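Lysosome-associated membrane glycoprotein 1 (PDB 5GV0) is a glycosylated lysosomal membrane protein that probably assembles with itself, here represented by its membrane-proximal luminal domain. Local coordinates at residues A[41-44]-A[45-49]; A[112-115]-A[116-119]. All coordinates share one frame; numbering follows the deposited sequence.

Contact 1 (A[41-44]-A[45-49]); sequences FNIS and PNDTS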
loop_
_atom_site.group_PDB
_atom_site.type_symbol
_atom_site.label_atom_id
_atom_site.label_comp_id
_atom_site.label_asym_id
_atom_site.label_seq_id
_atom_site.Cartn_x
_atom_site.Cartn_y
_atom_site.Cartn_z
ATOM N N PHE A 41 -9.233 8.903 -4.342
ATOM C CA PHE A 41 -8.668 9.586 -3.191
ATOM C C PHE A 41 -7.175 9.328 -3.168
ATOM O O PHE A 41 -6.736 8.204 -2.904
ATOM C CB PHE A 41 -9.323 9.108 -1.899
ATOM C CG PHE A 41 -10.780 9.433 -1.809
ATOM C CD1 PHE A 41 -11.196 10.664 -1.332
ATOM C CD2 PHE A 41 -11.735 8.518 -2.211
ATOM C CE1 PHE A 41 -12.540 10.971 -1.256
ATOM C CE2 PHE A 41 -13.080 8.826 -2.135
ATOM C CZ PHE A 41 -13.476 10.056 -1.658
ATOM N N ASN A 42 -6.392 10.357 -3.466
ATOM C CA ASN A 42 -4.948 10.209 -3.445
ATOM C C ASN A 42 -4.430 10.123 -2.021
ATOM O O ASN A 42 -4.884 10.848 -1.137
ATOM C CB ASN A 42 -4.270 11.372 -4.170
ATOM C CG ASN A 42 -4.482 11.330 -5.667
ATOM O OD1 ASN A 42 -4.908 10.316 -6.214
ATOM N ND2 ASN A 42 -4.167 12.427 -6.342
ATOM N N ILE A 43 -3.481 9.228 -1.799
ATOM C CA ILE A 43 -2.743 9.241 -0.553
ATOM C C ILE A 43 -1.879 10.486 -0.586
ATOM O O ILE A 43 -1.115 10.709 -1.524
ATOM C CB ILE A 43 -1.898 7.989 -0.380
ATOM C CG1 ILE A 43 -2.791 6.747 -0.346
ATOM C CG2 ILE A 43 -1.063 8.100 0.890
ATOM C CD1 ILE A 43 -3.977 6.860 0.582
ATOM N N SER A 44 -2.045 11.320 0.429
ATOM C CA SER A 44 -1.426 12.631 0.455
ATOM C C SER A 44 -0.098 12.602 1.189
ATOM O O SER A 44 0.069 11.852 2.145
ATOM C CB SER A 44 -2.368 13.633 1.114
ATOM O OG SER A 44 -1.725 14.877 1.306
ATOM N N PRO A 45 0.851 13.436 0.750
ATOM C CA PRO A 45 2.096 13.631 1.495
ATOM C C PRO A 45 1.804 14.124 2.917
ATOM O O PRO A 45 2.589 13.892 3.838
ATOM C CB PRO A 45 2.835 14.694 0.668
ATOM C CG PRO A 45 1.768 15.366 -0.135
ATOM C CD PRO A 45 0.786 14.288 -0.450
ATOM N N ASN A 46 0.653 14.769 3.075
ATOM C CA ASN A 46 0.210 15.329 4.347
ATOM C C ASN A 46 -0.265 14.297 5.353
ATOM O O ASN A 46 -0.396 14.595 6.537
ATOM C CB ASN A 46 -0.922 16.324 4.108
ATOM C CG ASN A 46 -0.504 17.469 3.217
ATOM O OD1 ASN A 46 0.665 17.851 3.196
ATOM N ND2 ASN A 46 -1.454 18.018 2.470
ATOM N N ASP A 47 -0.548 13.089 4.877
ATOM C CA ASP A 47 -1.089 12.057 5.749
ATOM C C ASP A 47 -0.110 11.675 6.849
ATOM O O ASP A 47 1.105 11.747 6.675
ATOM C CB ASP A 47 -1.457 10.805 4.955
ATOM C CG ASP A 47 -2.628 11.024 4.016
ATOM O OD1 ASP A 47 -3.362 12.022 4.187
ATOM O OD2 ASP A 47 -2.816 10.181 3.113
ATOM N N THR A 48 -0.666 11.261 7.980
ATOM C CA THR A 48 0.109 10.737 9.087
ATOM C C THR A 48 0.517 9.312 8.764
ATOM O O THR A 48 -0.331 8.501 8.390
ATOM C CB THR A 48 -0.705 10.762 10.380
ATOM O OG1 THR A 48 -0.998 12.122 10.732
ATOM C CG2 THR A 48 0.058 10.095 11.506
ATOM N N SER A 49 1.799 8.997 8.876
ATOM C CA SER A 49 2.238 7.629 8.620
ATOM C C SER A 49 2.953 6.995 9.810
ATOM O O SER A 49 3.607 7.663 10.616
ATOM C CB SER A 49 3.140 7.566 7.388
ATOM O OG SER A 49 4.340 8.286 7.588
#
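Asp47 folds back over Ser44, and its side chain meets the earlier residue at every step. Asp47 CB lies 3.4 Å from Ser44 O, beside the carbonyl that also accepts the backbone N-H of Asp47. With CG anti to its own carbonyl carbon (chi1 -68°), the carboxylate is carried back along the chain toward the start of the turn. There Asp47 OD1 rests against Ser44 CB at 3.6 Å and takes a hydrogen bond from Asn64 ND2. OD2 accepts the backbone N-H of Ser44, Ser44 N to Asp47 OD2 3.0 Å, with the donor well above the carboxylate plane. Asp47 OD2 also lies 3.5 Å from Ile43 CG2, where the two side chains cross at about a right angle, and it forms a salt bridge with Arg67. Held from both oxygens, the carboxylate has little freedom to rotate, and the arginine would be expected to keep it ionised.

Ser44 adds a bond of its own through its hydroxyl. OG, anti to the backbone N (chi1 173°), accepts the N-H of Asn46, Ser44 OG to Asn46 N 3.0 Å. Asn46 CB also approaches Ser44 OG, at 3.3 Å. Asp47 N to Ser44 O, 3.1 Å, closes the turn. This is a type I beta turn with an ST turn at its first residue, linking strand 36-42 to strand 48-52 between the sheets of the LAMP beta-prism.

Contact 2 (A[112-115]-A[116-119]); sequences QATV and GNSY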
loop_
_atom_site.group_PDB
_atom_site.type_symbol
_atom_site.label_atom_id
_atom_site.label_comp_id
_atom_site.label_asym_id
_atom_site.label_seq_id
_atom_site.Cartn_x
_atom_site.Cartn_y
_atom_site.Cartn_z
ATOM N N GLN A 112 5.907 -7.873 -5.510
ATOM C CA GLN A 112 6.747 -8.970 -5.060
ATOM C C GLN A 112 8.187 -8.834 -5.536
ATOM O O GLN A 112 8.445 -8.570 -6.711
ATOM C CB GLN A 112 6.171 -10.300 -5.536
ATOM C CG GLN A 112 6.960 -11.518 -5.053
ATOM C CD GLN A 112 6.253 -12.830 -5.338
ATOM O OE1 GLN A 112 5.632 -13.417 -4.452
ATOM N NE2 GLN A 112 6.355 -13.302 -6.575
ATOM N N ALA A 113 9.122 -9.036 -4.615
ATOM C CA ALA A 113 10.533 -9.017 -4.955
ATOM C C ALA A 113 11.333 -9.895 -4.008
ATOM O O ALA A 113 10.875 -10.260 -2.924
ATOM C CB ALA A 113 11.077 -7.588 -4.931
ATOM N N THR A 114 12.539 -10.230 -4.445
ATOM C CA THR A 114 13.493 -10.963 -3.642
ATOM C C THR A 114 13.870 -10.212 -2.372
ATOM O O THR A 114 14.181 -9.024 -2.409
ATOM C CB THR A 114 14.759 -11.230 -4.451
ATOM O OG1 THR A 114 14.405 -11.861 -5.693
ATOM C CG2 THR A 114 15.736 -12.094 -3.669
ATOM N N VAL A 115 13.858 -10.912 -1.242
ATOM C CA VAL A 115 14.295 -10.328 0.018
ATOM C C VAL A 115 15.731 -9.815 -0.112
ATOM O O VAL A 115 16.625 -10.549 -0.556
ATOM C CB VAL A 115 14.183 -11.360 1.162
ATOM C CG1 VAL A 115 14.854 -10.849 2.404
ATOM C CG2 VAL A 115 12.719 -11.677 1.425
ATOM N N GLY A 116 15.944 -8.551 0.245
ATOM C CA GLY A 116 17.243 -7.923 0.083
ATOM C C GLY A 116 17.376 -7.080 -1.174
ATOM O O GLY A 116 18.327 -6.306 -1.320
ATOM N N ASN A 117 16.432 -7.255 -2.092
ATOM C CA ASN A 117 16.309 -6.402 -3.265
ATOM C C ASN A 117 15.109 -5.496 -3.074
ATOM O O ASN A 117 14.319 -5.697 -2.157
ATOM C CB ASN A 117 16.140 -7.232 -4.540
ATOM C CG ASN A 117 17.433 -7.857 -5.011
ATOM O OD1 ASN A 117 18.509 -7.541 -4.518
ATOM N ND2 ASN A 117 17.331 -8.747 -5.995
ATOM N N SER A 118 14.968 -4.499 -3.938
ATOM C CA SER A 118 13.766 -3.667 -3.921
ATOM C C SER A 118 12.905 -3.899 -5.159
ATOM O O SER A 118 13.409 -4.267 -6.227
ATOM C CB SER A 118 14.139 -2.180 -3.800
ATOM O OG SER A 118 14.968 -1.735 -4.867
ATOM N N TYR A 119 11.599 -3.727 -4.987
ATOM C CA TYR A 119 10.649 -3.768 -6.092
ATOM C C TYR A 119 10.508 -2.367 -6.644
ATOM O O TYR A 119 10.357 -1.427 -5.873
ATOM C CB TYR A 119 9.279 -4.288 -5.634
ATOM C CG TYR A 119 8.220 -4.251 -6.717
ATOM C CD1 TYR A 119 8.096 -5.295 -7.621
ATOM C CD2 TYR A 119 7.349 -3.174 -6.838
ATOM C CE1 TYR A 119 7.138 -5.268 -8.621
ATOM C CE2 TYR A 119 6.388 -3.138 -7.837
ATOM C CZ TYR A 119 6.286 -4.191 -8.720
ATOM O OH TYR A 119 5.327 -4.168 -9.717
#
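Ala113 and Tyr119 face each other across a type II beta turn, Thr114 to Asn117, that reverses the chain between strand 112-114 and strand 118-121. Both CB atoms point into the gap, and Ala113 CB meets Tyr119 CB at 3.8 Å, an apolar contact just beyond the turn, where the two strands part to join different sheets. From there the phenol ring swings away from Ala113: CG is anti to the Tyr119 N (chi1 176°), which runs the ring alongside Gln112. Tyr119 CD1 comes to 3.4 Å from Gln112 O, with the carbonyl oblique to the ring. Val140 and Val142 pack on the tyrosine from strand 140-144.

Nearer the bend, the Thr114 and Asn117 side chains stand side by side, Thr114 CB and Asn117 ND2 3.9 Å apart. What joins their polar ends is Glu156, whose OE2 is hydrogen-bonded to both Thr114 OG1 and Asn117 ND2. Ser118 turns its CB the other way, and OG bonds to Gly153 O and Gln141 NE2. At the corner, Val115 also points its CB away from the later segment. Gly116, with phi at 98°, takes the third position of the type II turn, a backbone shape usual for glycine there. The turn itself is shut by Asn117 N donating to Thr114 O at 2.9 Å, the N-H sitting above the carbonyl plane.

Contacts 1 and 2 lie on opposite sides of the domain's centre, their own centres about 24 Å apart and their nearest atoms about 15 Å apart. Each is built round a four-residue turn carrying the chain between the two sheets, in reverse directions: 41-49 leaves the mixed sheet for the antiparallel one, and 112-119 comes back. Contact 1 is a surface turn with polar chemistry: side-chain oxygens accept backbone N-H groups of the turn, and Asp47 ties these bonds to partners on strands 57-64 and 67-76. Contact 2 is partly buried. One backbone bond closes it, an alanine and a tyrosine pack behind, and its polar side chains bond to other parts of the chain, not across the turn.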